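Local coordinates for 3-methylaspartate ammonia-lyase (Citrobacter amalonaticus, PDB 1KKO), which catalyses the reversible, magnesium-dependent anti elimination of ammonia from (2S,3S)-3-methyl-L-aspartate, giving mesaconate in a step of glutamate degradation, at residues A[54-58]-A[133-138]; A[68-72]-A[127-131]; A[165-171]-A[379-385]; A[361-365]-A[386-390]; A[368-373]-A[397-402]. The contacts are given in a common frame with arbitrary orientation. Residues are numbered along the deposited sequence.

Interaction 1: A[54-58]-A[133-138]; sequences SVQLI and GLSQAL
Residues 54-58 are extended beta backbone and 133-138 regular helix. The helix runs along the strand, inclined by 31° to it (signed crossing angle -31°), in roughly the same N-to-C sense, the axes 8.2 Å apart at closest. The CA atoms of Val55 and Ala137 come nearest, 6.4 Å apart. From the strand, Val55 (chi1 t) and Leu57 (m, t) point at the helix, while Ser54 and Gln56 turn to the other face, where both bond to Arg404 of the second subunit. Val55 CG1 and Leu57 CD1 sit 3.8 and 3.7 Å from Ala137 CB; Val55 CG2 lies 4.2 Å from Gly133 O. Leu134 and Leu138 leave the helix pointing away from the strand, yet their m, t side chains bring Leu134 CD2 within 4.2 Å of Val55 CG1 and Leu138 CD2 within 4.1 Å of Leu57 CD1. Helix 86-101 closes the flank, its Leu101 touching Leu57, Leu134 and Leu138. This is helix-on-sheet packing in the N-terminal domain, with small residues, Gly133 and Ala137, admitting the helix close to the sheet. Side-chain contacts between the two segments are aliphatic, so shape and burial rather than directed polar bonds hold them together.

Interaction 2: A[68-72]-A[127-131]; sequences DCAAV and HTAVR
His127 comes first, in the N-cap position just before the helix. Its t rotamer turns the ring back so that ND1 accepts from Ala129 N at 2.9 Å, while NE2 is taken by Pro82 O; CE1 lies 4.3 Å from Ala71 CB. Thr128 (chi1 p) holds a water at 2.7 Å from OG1, and that water gives a weak bond, 3.4 Å, to Ala70 O. Ala129 is the point of closest approach, its CA 4.8 Å from that of Cys69. Two CA-H...O contacts join the backbones here, Cys69 CA to Ala129 O at 3.1 Å and Ala129 CA to Ala70 O at 3.4 Å, and Ala129 CB rests 3.2 Å from Ala70 O and 4.2 Å from Ala71 CB. Val130 CA lies 3.8 Å from SG of Cys69, whose chi1 is m, and its side chain turns away to helix 86-101. Arg131 also points away, pairing with Asp117. Asp68 and Cys69 belong to strand 64-69, and the backbone stays extended through Val72. An edge strand of the three-stranded antiparallel sheet thus packs on the N-terminus of helix 128-146 in the enolase-type N-terminal domain; the side chain of Ala70 lies about 6 Å from that of Thr360 in the substrate site.

Interaction 3: A[165-171]-A[379-385]; sequences EAIPLFG and RPMRMLI
Ile167 (m, m) fills the apolar centre: its CD1 packs on Pro380 CD at 4.0 Å and over one face of the Arg379 guanidinium, 3.4 Å from CZ, and its CG2 lies 3.8 Å from Met383 CB. Further along, Leu169 CD2 meets CE of the selenomethionine Met383 at 3.6 Å and Leu169 CB meets Ile385 CG1 at 3.7 Å, on the face covered by helices 365-378 and 392-410. Phe170 (chi1 t) and Leu384 (t, p) take the other face, Phe170 CD2 to Leu384 CD1 4.0 Å, near His194 and Gln172. Between these layers the backbones pair as parallel strands, Leu169 beside Met383 (CA-CA 5.0 Å) and Phe170 beside Leu384 (4.8 Å). Their bonds run Met383 N to Pro168 O (2.9 Å), Phe170 N to Met383 O (2.9 Å) and Ile385 N to Phe170 O (2.8 Å). At the polar edge Arg379, with positive phi just after a helix, folds its side chain (m, m, m) back so that NH1 bonds Glu165 O at 2.8 Å; NH2 adds weak bonds to Glu165 O (3.0 Å) and Ala166 O (3.2 Å). First strand beside eighth, this pairing is the closure of a TIM barrel.

Interaction 4: A[361-365]-A[386-390]; sequences CNETE and KPGMG. With SO4 (sulfate ion), chain C.
Two loops meet here at the C-terminal mouth of the TIM barrel, 361-365 after the seventh strand and 386-390 after the eighth, where barrel enzymes carry their active sites. Neither is regular, and their CA atoms come closest between Cys361 and Pro387, 4.2 Å apart. The backbone link is Gly388 N to Cys361 O, 2.8 Å and nearly straight at 162°. Gly388 has phi/psi of 89/162, where a CB would jam against the preceding carbonyl, and a cis peptide precedes Pro387.

The charged link is a salt bridge, Glu363 OE1 to Lys386 NZ at 2.8 Å, made by an extended lysine (p, t, t, t) whose NZ also bonds Gly358 O; Glu363 OE2 goes to Ser367 and Tyr132. Thr364 N-caps helix 365-378 and its OG1 also bonds Asp68. Across the dimer, Glu365 forms a salt bridge with Arg404 of the second subunit.

The Pro387 ring packs against the backbone of 361-365, with CB 3.4 Å from both Cys361 O and Glu363 O and CG 3.6 Å from Thr364 C. The apolar contact is CE of the selenomethionine Met389 to Cys361 SG, 3.9 Å.

Cys361 belongs to the methylaspartate-binding site, and a sulfate, probably from the crystallisation liquor, occupies that pocket. Thr360, Gln172 and the proton acceptor Lys331 all bond the ion, and Cys361 N donates to its O3 at 2.7 Å, 171° at the hydrogen.

Interaction 5: A[368-373]-A[397-402]; sequences ARTCVH and IVFNEM
Helix segments 368-373 and 397-402 cross at -44°, their axes 8.9 Å apart at closest, with CA pairs Arg369-Val398 (6.1 Å) and Val372-Met402 (6.0 Å) nearest. Val372 (chi1 t) is the main bump: it enters the hollow bounded by Val398, Glu401 and the selenomethionine Met402, CG1 reaching Met402 CA at 3.6 Å and Glu401 CG at 4.0 Å, CG2 reaching Val398 O at 3.7 Å. One turn earlier the small Ala368 leaves room for Ile397, whose CG2 lies 3.8 Å from Ala368 CB. Glu401 (t, p) pushes in between Arg369 and His373, with CD 3.3 Å from Arg369 CG. Its OE2 accepts from His373 NE2 at 2.8 Å and from a water at 2.9 Å, which accepts weakly from Arg369 NE (3.1 Å), while OE1 pairs with Arg404 of the same chain. These are the last two helices of the barrel's outer layer: Val398 and Met402 rest on Leu169 of the first strand, Thr370 touches helix 128-146, and Phe399 meets Tyr12 of the second subunit.

Interactions 1 and 2 share helix 128-146 and neighbouring strands of the N-terminal sheet, and they touch through Ser54-Asp68 and Gln136-Asp68. Interactions 3, 4 and 5 belong to the barrel, with 3 in its wall, 4 at its mouth and 5 in the helical layer outside. All five are largely buried, though interaction 3 runs out to exposed residues at its Glu165 end. Chemistry follows place: aliphatic packing in 1, backbone contacts in 2, parallel strand bonds in 3, a salt bridge beside the ligand pocket in 4, and a carboxylate among interlocking helices in 5. Among the places where the two domains meet are Asp68-Thr364 between interactions 2 and 4 and Gln136-Thr370 between 1 and 5.

Interaction 1: A[54-58]-A[133-138]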
# COMPACT_ATOMS: atom_id res chain seq x y z
N SER A 54 14.12 -6.14 5.25
CA SER A 54 13.49 -7.38 4.85
C SER A 54 14.41 -8.54 5.19
O SER A 54 15.60 -8.50 4.94
CB SER A 54 13.20 -7.41 3.36
OG SER A 54 12.18 -6.51 2.97
N VAL A 55 13.80 -9.58 5.74
CA VAL A 55 14.46 -10.83 6.05
C VAL A 55 13.96 -11.87 5.06
O VAL A 55 12.76 -12.03 4.89
CB VAL A 55 14.06 -11.31 7.48
CG1 VAL A 55 14.81 -12.59 7.85
CG2 VAL A 55 14.34 -10.21 8.49
N GLN A 56 14.88 -12.53 4.36
CA GLN A 56 14.52 -13.61 3.47
C GLN A 56 15.29 -14.84 3.91
O GLN A 56 16.50 -14.78 4.10
CB GLN A 56 14.87 -13.26 2.02
CG GLN A 56 14.05 -12.10 1.49
CD GLN A 56 14.37 -11.80 0.04
OE1 GLN A 56 13.59 -12.16 -0.84
NE2 GLN A 56 15.52 -11.19 -0.21
N LEU A 57 14.57 -15.94 4.05
CA LEU A 57 15.18 -17.20 4.46
C LEU A 57 14.96 -18.20 3.35
O LEU A 57 13.84 -18.62 3.09
CB LEU A 57 14.53 -17.70 5.75
CG LEU A 57 14.47 -16.72 6.91
CD1 LEU A 57 13.72 -17.32 8.08
CD2 LEU A 57 15.84 -16.28 7.38
N ILE A 58 16.04 -18.56 2.66
CA ILE A 58 15.97 -19.55 1.60
C ILE A 58 16.09 -20.89 2.29
O ILE A 58 17.09 -21.14 2.99
CB ILE A 58 17.11 -19.38 0.60
CG1 ILE A 58 17.09 -17.98 -0.02
CG2 ILE A 58 17.01 -20.42 -0.49
CD1 ILE A 58 18.28 -17.72 -0.90
N GLY A 133 10.48 -8.72 12.71
CA GLY A 133 10.79 -9.22 11.37
C GLY A 133 11.29 -10.65 11.34
O GLY A 133 10.90 -11.43 10.48
N LEU A 134 12.21 -10.99 12.24
CA LEU A 134 12.71 -12.35 12.29
C LEU A 134 11.59 -13.33 12.53
O LEU A 134 11.50 -14.37 11.88
CB LEU A 134 13.76 -12.52 13.38
CG LEU A 134 15.09 -11.80 13.20
CD1 LEU A 134 15.95 -12.05 14.42
CD2 LEU A 134 15.81 -12.26 11.94
N SER A 135 10.72 -13.01 13.47
CA SER A 135 9.64 -13.93 13.82
C SER A 135 8.64 -14.10 12.67
O SER A 135 8.11 -15.19 12.45
CB SER A 135 8.96 -13.49 15.10
OG SER A 135 8.24 -12.30 14.92
N GLN A 136 8.39 -13.04 11.91
CA GLN A 136 7.53 -13.16 10.73
C GLN A 136 8.14 -14.16 9.75
O GLN A 136 7.48 -15.04 9.26
CB GLN A 136 7.37 -11.84 10.00
CG GLN A 136 6.56 -10.77 10.70
CD GLN A 136 6.86 -9.44 10.06
OE1 GLN A 136 6.94 -9.34 8.84
NE2 GLN A 136 7.05 -8.41 10.88
N ALA A 137 9.43 -13.98 9.47
CA ALA A 137 10.10 -14.85 8.52
C ALA A 137 10.16 -16.30 9.02
O ALA A 137 10.03 -17.23 8.24
CB ALA A 137 11.47 -14.34 8.20
N LEU A 138 10.36 -16.49 10.32
CA LEU A 138 10.43 -17.83 10.89
C LEU A 138 9.08 -18.53 10.84
O LEU A 138 9.03 -19.74 10.63
CB LEU A 138 10.97 -17.79 12.32
CG LEU A 138 12.46 -17.44 12.36
CD1 LEU A 138 12.83 -16.95 13.73
CD2 LEU A 138 13.32 -18.63 11.94

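Interaction 2: A[68-72]-A[127-131]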
# COMPACT_ATOMS: atom_id res chain seq x y z
N ASP A 68 9.45 -8.69 7.62
CA ASP A 68 10.02 -7.35 7.64
C ASP A 68 10.19 -6.80 9.04
O ASP A 68 9.24 -6.75 9.83
CB ASP A 68 9.13 -6.37 6.87
CG ASP A 68 9.34 -6.41 5.38
OD1 ASP A 68 10.40 -6.86 4.93
OD2 ASP A 68 8.47 -5.98 4.61
N CYS A 69 11.41 -6.38 9.32
CA CYS A 69 11.71 -5.64 10.53
C CYS A 69 11.18 -4.23 10.33
O CYS A 69 11.59 -3.55 9.39
CB CYS A 69 13.22 -5.59 10.76
SG CYS A 69 14.02 -7.21 10.85
N ALA A 70 10.30 -3.79 11.23
CA ALA A 70 9.66 -2.48 11.11
C ALA A 70 9.30 -2.00 12.50
O ALA A 70 9.12 -2.81 13.41
CB ALA A 70 8.42 -2.56 10.24
N ALA A 71 9.18 -0.69 12.64
CA ALA A 71 8.89 -0.05 13.91
C ALA A 71 7.82 1.01 13.73
O ALA A 71 7.60 1.51 12.62
CB ALA A 71 10.14 0.55 14.47
N VAL A 72 7.19 1.40 14.83
CA VAL A 72 6.08 2.33 14.74
C VAL A 72 6.49 3.75 14.38
O VAL A 72 7.64 4.15 14.54
CB VAL A 72 5.23 2.35 16.04
CG1 VAL A 72 4.77 0.94 16.41
CG2 VAL A 72 5.98 2.97 17.16
N HIS A 127 16.27 -5.28 19.28
CA HIS A 127 15.25 -4.27 19.06
C HIS A 127 13.94 -5.00 18.74
O HIS A 127 13.94 -6.02 18.04
CB HIS A 127 15.69 -3.41 17.89
CG HIS A 127 14.89 -2.16 17.69
ND1 HIS A 127 13.56 -2.16 17.30
CD2 HIS A 127 15.24 -0.86 17.80
CE1 HIS A 127 13.14 -0.92 17.17
NE2 HIS A 127 14.14 -0.11 17.48
N THR A 128 12.81 -4.48 19.22
CA THR A 128 11.53 -5.11 18.92
C THR A 128 11.32 -5.28 17.42
O THR A 128 10.72 -6.26 17.02
CB THR A 128 10.34 -4.32 19.51
OG1 THR A 128 10.46 -2.93 19.19
CG2 THR A 128 10.31 -4.44 21.02
N ALA A 129 11.79 -4.34 16.61
CA ALA A 129 11.60 -4.42 15.16
C ALA A 129 12.31 -5.62 14.57
O ALA A 129 11.84 -6.20 13.61
CB ALA A 129 12.09 -3.17 14.49
N VAL A 130 13.48 -5.95 15.10
CA VAL A 130 14.25 -7.10 14.64
C VAL A 130 13.52 -8.39 15.04
O VAL A 130 13.35 -9.30 14.24
CB VAL A 130 15.67 -7.08 15.19
CG1 VAL A 130 16.40 -8.40 14.87
CG2 VAL A 130 16.41 -5.89 14.64
N ARG A 131 13.07 -8.47 16.28
CA ARG A 131 12.33 -9.63 16.71
C ARG A 131 11.04 -9.76 15.89
O ARG A 131 10.63 -10.86 15.53
CB ARG A 131 12.02 -9.52 18.19
CG ARG A 131 13.28 -9.60 19.04
CD ARG A 131 12.98 -9.54 20.50
NE ARG A 131 12.91 -8.23 21.12
CZ ARG A 131 12.06 -7.93 22.12
NH1 ARG A 131 11.12 -8.79 22.54
NH2 ARG A 131 12.14 -6.74 22.66
O HOH W 1 9.49 -2.29 16.71

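Interaction 3: A[165-171]-A[379-385]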
# COMPACT_ATOMS: atom_id res chain seq x y z
N GLU A 165 -13.04 -17.42 9.54
CA GLU A 165 -13.97 -16.34 9.78
C GLU A 165 -13.25 -15.00 9.76
O GLU A 165 -12.16 -14.86 10.30
CB GLU A 165 -14.66 -16.53 11.13
CG GLU A 165 -15.71 -15.49 11.47
CD GLU A 165 -16.50 -15.85 12.71
OE1 GLU A 165 -16.41 -17.02 13.15
OE2 GLU A 165 -17.21 -14.98 13.24
N ALA A 166 -13.88 -14.02 9.13
CA ALA A 166 -13.30 -12.69 9.04
C ALA A 166 -13.17 -12.03 10.39
O ALA A 166 -13.88 -12.36 11.35
CB ALA A 166 -14.14 -11.83 8.14
N ILE A 167 -12.22 -11.10 10.46
CA ILE A 167 -11.98 -10.27 11.63
C ILE A 167 -12.42 -8.86 11.25
O ILE A 167 -12.08 -8.40 10.16
CB ILE A 167 -10.47 -10.22 11.93
CG1 ILE A 167 -9.88 -11.61 12.22
CG2 ILE A 167 -10.18 -9.24 13.06
CD1 ILE A 167 -10.41 -12.27 13.46
N PRO A 168 -13.15 -8.15 12.11
CA PRO A 168 -13.50 -6.76 11.81
C PRO A 168 -12.27 -5.89 11.60
O PRO A 168 -11.35 -5.95 12.41
CB PRO A 168 -14.29 -6.32 13.04
CG PRO A 168 -14.84 -7.58 13.59
CD PRO A 168 -13.75 -8.58 13.39
N LEU A 169 -12.29 -5.09 10.53
CA LEU A 169 -11.16 -4.25 10.16
C LEU A 169 -11.43 -2.79 10.46
O LEU A 169 -12.54 -2.29 10.27
CB LEU A 169 -10.83 -4.40 8.68
CG LEU A 169 -10.60 -5.82 8.18
CD1 LEU A 169 -10.19 -5.81 6.71
CD2 LEU A 169 -9.56 -6.51 9.00
N PHE A 170 -10.37 -2.10 10.87
CA PHE A 170 -10.41 -0.72 11.33
C PHE A 170 -9.53 0.15 10.46
O PHE A 170 -8.31 -0.05 10.41
CB PHE A 170 -9.92 -0.69 12.79
CG PHE A 170 -9.78 0.68 13.38
CD1 PHE A 170 -10.68 1.68 13.11
CD2 PHE A 170 -8.71 0.94 14.22
CE1 PHE A 170 -10.53 2.92 13.69
CE2 PHE A 170 -8.56 2.18 14.79
CZ PHE A 170 -9.48 3.16 14.54
N GLY A 171 -10.13 1.13 9.79
CA GLY A 171 -9.40 2.05 8.94
C GLY A 171 -9.01 3.33 9.67
O GLY A 171 -9.79 3.86 10.45
N ARG A 379 -7.91 -14.78 16.75
CA ARG A 379 -9.26 -14.24 16.88
C ARG A 379 -9.40 -12.98 17.72
O ARG A 379 -10.18 -12.93 18.66
CB ARG A 379 -10.21 -15.31 17.43
CG ARG A 379 -10.15 -16.62 16.68
CD ARG A 379 -10.22 -16.47 15.20
NE ARG A 379 -11.39 -15.72 14.81
CZ ARG A 379 -11.68 -15.42 13.56
NH1 ARG A 379 -10.85 -15.81 12.59
NH2 ARG A 379 -12.78 -14.74 13.26
N PRO A 380 -8.67 -11.93 17.37
CA PRO A 380 -8.89 -10.66 18.05
C PRO A 380 -10.26 -10.11 17.62
O PRO A 380 -10.82 -10.54 16.62
CB PRO A 380 -7.76 -9.78 17.51
CG PRO A 380 -7.52 -10.33 16.13
CD PRO A 380 -7.63 -11.83 16.33
N MSE A 381 -10.77 -9.15 18.37
CA MSE A 381 -12.02 -8.49 18.05
C MSE A 381 -11.92 -7.48 16.91
O MSE A 381 -12.93 -7.16 16.29
CB MSE A 381 -12.48 -7.75 19.31
CG MSE A 381 -13.68 -8.39 19.92
SE MSE A 381 -15.22 -7.68 19.03
CE MSE A 381 -15.55 -6.15 20.09
N ARG A 382 -10.72 -6.97 16.66
CA ARG A 382 -10.51 -5.91 15.70
C ARG A 382 -9.10 -5.97 15.20
O ARG A 382 -8.20 -6.35 15.93
CB ARG A 382 -10.73 -4.58 16.43
CG ARG A 382 -10.75 -3.33 15.57
CD ARG A 382 -11.38 -2.13 16.25
NE ARG A 382 -12.73 -2.48 16.68
CZ ARG A 382 -13.45 -1.83 17.58
NH1 ARG A 382 -13.00 -0.73 18.16
NH2 ARG A 382 -14.65 -2.30 17.92
N MSE A 383 -8.90 -5.59 13.94
CA MSE A 383 -7.56 -5.55 13.35
C MSE A 383 -7.40 -4.28 12.54
O MSE A 383 -8.26 -3.91 11.76
CB MSE A 383 -7.32 -6.76 12.47
CG MSE A 383 -5.98 -6.70 11.73
SE MSE A 383 -5.43 -8.39 10.96
CE MSE A 383 -6.99 -8.83 10.04
N LEU A 384 -6.27 -3.63 12.72
CA LEU A 384 -5.96 -2.41 11.99
C LEU A 384 -5.66 -2.64 10.52
O LEU A 384 -4.87 -3.53 10.16
CB LEU A 384 -4.76 -1.72 12.63
CG LEU A 384 -4.25 -0.43 11.96
CD1 LEU A 384 -5.27 0.70 12.10
CD2 LEU A 384 -2.91 -0.04 12.57
N ILE A 385 -6.27 -1.82 9.67
CA ILE A 385 -5.93 -1.77 8.25
C ILE A 385 -4.61 -1.00 8.14
O ILE A 385 -4.50 0.15 8.54
CB ILE A 385 -7.07 -1.10 7.48
CG1 ILE A 385 -8.31 -1.99 7.52
CG2 ILE A 385 -6.65 -0.83 6.05
CD1 ILE A 385 -9.58 -1.32 7.10

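Interaction 4: A[361-365]-A[386-390]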
# COMPACT_ATOMS: atom_id res chain seq x y z
N CYS A 361 0.94 2.62 10.75
CA CYS A 361 1.05 3.02 9.35
C CYS A 361 2.47 2.86 8.84
O CYS A 361 2.69 2.75 7.64
CB CYS A 361 0.62 4.48 9.15
SG CYS A 361 1.55 5.71 10.07
N ASN A 362 3.44 2.79 9.74
CA ASN A 362 4.84 2.77 9.36
C ASN A 362 5.45 1.38 9.22
O ASN A 362 6.66 1.25 9.27
CB ASN A 362 5.69 3.58 10.35
CG ASN A 362 7.05 3.90 9.80
OD1 ASN A 362 7.20 4.23 8.61
ND2 ASN A 362 8.07 3.82 10.65
N GLU A 363 4.63 0.36 9.02
CA GLU A 363 5.17 -0.97 8.79
C GLU A 363 5.05 -1.31 7.30
O GLU A 363 5.13 -0.39 6.48
CB GLU A 363 4.62 -2.01 9.78
CG GLU A 363 3.13 -2.23 9.82
CD GLU A 363 2.78 -3.20 10.94
OE1 GLU A 363 2.14 -2.80 11.94
OE2 GLU A 363 3.17 -4.38 10.82
N THR A 364 4.94 -2.58 6.94
CA THR A 364 5.07 -2.96 5.53
C THR A 364 3.96 -3.87 5.05
O THR A 364 3.13 -4.34 5.82
CB THR A 364 6.40 -3.68 5.24
OG1 THR A 364 6.35 -5.01 5.78
CG2 THR A 364 7.57 -2.98 5.89
N GLU A 365 3.97 -4.14 3.76
CA GLU A 365 3.00 -5.05 3.17
C GLU A 365 3.20 -6.46 3.71
O GLU A 365 2.24 -7.18 3.93
CB GLU A 365 3.04 -4.98 1.64
CG GLU A 365 3.97 -5.93 0.88
CD GLU A 365 5.46 -5.63 0.98
OE1 GLU A 365 5.90 -4.88 1.87
OE2 GLU A 365 6.20 -6.19 0.14
N LYS A 386 -3.61 -1.67 7.62
CA LYS A 386 -2.25 -1.16 7.62
C LYS A 386 -1.45 -1.84 6.51
O LYS A 386 -1.90 -2.84 5.96
CB LYS A 386 -1.62 -1.43 8.99
CG LYS A 386 -1.35 -2.90 9.25
CD LYS A 386 -0.94 -3.16 10.69
CE LYS A 386 -0.38 -4.54 10.87
NZ LYS A 386 0.18 -4.78 12.23
N PRO A 387 -0.29 -1.30 6.15
CA PRO A 387 0.27 -0.06 6.66
C PRO A 387 -0.19 1.12 5.82
O PRO A 387 -1.13 0.99 5.04
CB PRO A 387 1.76 -0.31 6.45
CG PRO A 387 1.79 -1.00 5.14
CD PRO A 387 0.57 -1.88 5.12
N GLY A 388 0.47 2.26 6.00
CA GLY A 388 0.20 3.44 5.20
C GLY A 388 -0.88 4.35 5.73
O GLY A 388 -1.70 3.97 6.56
N MSE A 389 -0.85 5.57 5.22
CA MSE A 389 -1.85 6.58 5.53
C MSE A 389 -2.81 6.82 4.37
O MSE A 389 -3.72 7.63 4.49
CB MSE A 389 -1.20 7.88 5.99
CG MSE A 389 -0.70 7.79 7.43
SE MSE A 389 -2.16 7.43 8.69
CE MSE A 389 -1.48 8.22 10.25
N GLY A 390 -2.64 6.10 3.26
CA GLY A 390 -3.55 6.26 2.14
C GLY A 390 -4.86 5.52 2.30
O GLY A 390 -5.82 5.80 1.58
S SO4 C . 0.44 4.64 14.05
O1 SO4 C . 1.81 4.11 14.28
O2 SO4 C . 0.62 6.13 14.19
O3 SO4 C . -0.01 4.30 12.70
O4 SO4 C . -0.56 4.19 15.05

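Interaction 5: A[368-373]-A[397-402]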
# COMPACT_ATOMS: atom_id res chain seq x y z
N ALA A 368 2.12 -6.59 7.52
CA ALA A 368 0.67 -6.56 7.59
C ALA A 368 0.07 -7.88 7.14
O ALA A 368 -0.84 -8.41 7.78
CB ALA A 368 0.10 -5.43 6.76
N ARG A 369 0.57 -8.43 6.03
CA ARG A 369 0.06 -9.68 5.52
C ARG A 369 0.26 -10.79 6.56
O ARG A 369 -0.61 -11.64 6.76
CB ARG A 369 0.76 -10.01 4.20
CG ARG A 369 0.21 -11.18 3.47
CD ARG A 369 0.83 -11.35 2.13
NE ARG A 369 2.24 -11.73 2.21
CZ ARG A 369 3.24 -11.11 1.61
NH1 ARG A 369 3.05 -10.01 0.89
NH2 ARG A 369 4.46 -11.59 1.75
N THR A 370 1.43 -10.81 7.18
CA THR A 370 1.72 -11.81 8.19
C THR A 370 0.78 -11.66 9.38
O THR A 370 0.30 -12.65 9.93
CB THR A 370 3.17 -11.71 8.63
OG1 THR A 370 4.03 -11.88 7.50
CG2 THR A 370 3.54 -12.83 9.60
N CYS A 371 0.52 -10.42 9.78
CA CYS A 371 -0.41 -10.16 10.86
C CYS A 371 -1.81 -10.70 10.57
O CYS A 371 -2.53 -11.08 11.50
CB CYS A 371 -0.48 -8.67 11.19
SG CYS A 371 0.95 -8.06 12.13
N VAL A 372 -2.23 -10.70 9.31
CA VAL A 372 -3.53 -11.26 8.98
C VAL A 372 -3.62 -12.73 9.41
O VAL A 372 -4.64 -13.18 9.93
CB VAL A 372 -3.82 -11.13 7.47
CG1 VAL A 372 -5.05 -11.95 7.07
CG2 VAL A 372 -4.03 -9.68 7.11
N HIS A 373 -2.54 -13.47 9.21
CA HIS A 373 -2.52 -14.88 9.60
C HIS A 373 -2.55 -15.05 11.10
O HIS A 373 -3.24 -15.94 11.61
CB HIS A 373 -1.33 -15.58 8.98
CG HIS A 373 -1.46 -15.75 7.50
ND1 HIS A 373 -1.78 -16.96 6.91
CD2 HIS A 373 -1.37 -14.84 6.50
CE1 HIS A 373 -1.88 -16.77 5.61
NE2 HIS A 373 -1.62 -15.51 5.33
N ILE A 397 -4.25 -4.69 1.03
CA ILE A 397 -3.33 -5.66 1.63
C ILE A 397 -4.00 -6.56 2.67
O ILE A 397 -3.90 -7.78 2.62
CB ILE A 397 -2.12 -4.90 2.23
CG1 ILE A 397 -1.22 -4.36 1.11
CG2 ILE A 397 -1.33 -5.78 3.21
CD1 ILE A 397 -0.36 -3.22 1.52
N VAL A 398 -4.70 -5.95 3.62
CA VAL A 398 -5.26 -6.70 4.75
C VAL A 398 -6.53 -7.47 4.37
O VAL A 398 -6.62 -8.68 4.60
CB VAL A 398 -5.49 -5.78 5.94
CG1 VAL A 398 -6.22 -6.50 7.04
CG2 VAL A 398 -4.17 -5.27 6.46
N PHE A 399 -7.51 -6.78 3.81
CA PHE A 399 -8.77 -7.42 3.44
C PHE A 399 -8.54 -8.54 2.44
O PHE A 399 -9.09 -9.63 2.61
CB PHE A 399 -9.69 -6.36 2.86
CG PHE A 399 -11.11 -6.80 2.59
CD1 PHE A 399 -12.02 -6.92 3.62
CD2 PHE A 399 -11.55 -6.99 1.30
CE1 PHE A 399 -13.33 -7.26 3.36
CE2 PHE A 399 -12.87 -7.33 1.04
CZ PHE A 399 -13.75 -7.47 2.09
N ASN A 400 -7.76 -8.29 1.40
CA ASN A 400 -7.63 -9.32 0.37
C ASN A 400 -6.85 -10.52 0.86
O ASN A 400 -7.16 -11.64 0.50
CB ASN A 400 -7.04 -8.76 -0.92
CG ASN A 400 -7.87 -7.65 -1.53
OD1 ASN A 400 -8.94 -7.27 -1.04
ND2 ASN A 400 -7.37 -7.13 -2.65
N GLU A 401 -5.79 -10.32 1.64
CA GLU A 401 -5.07 -11.46 2.19
C GLU A 401 -6.00 -12.26 3.09
O GLU A 401 -6.00 -13.50 3.08
CB GLU A 401 -3.83 -11.05 2.98
CG GLU A 401 -3.07 -12.23 3.58
CD GLU A 401 -2.33 -13.07 2.55
OE1 GLU A 401 -2.30 -12.70 1.35
OE2 GLU A 401 -1.70 -14.08 2.93
N MSE A 402 -6.82 -11.56 3.88
CA MSE A 402 -7.75 -12.22 4.78
C MSE A 402 -8.70 -13.10 4.00
O MSE A 402 -8.89 -14.29 4.32
CB MSE A 402 -8.51 -11.17 5.56
CG MSE A 402 -9.40 -11.72 6.65
SE MSE A 402 -10.34 -10.30 7.60
CE MSE A 402 -11.65 -9.82 6.20
O HOH W 2 1.13 -14.56 2.93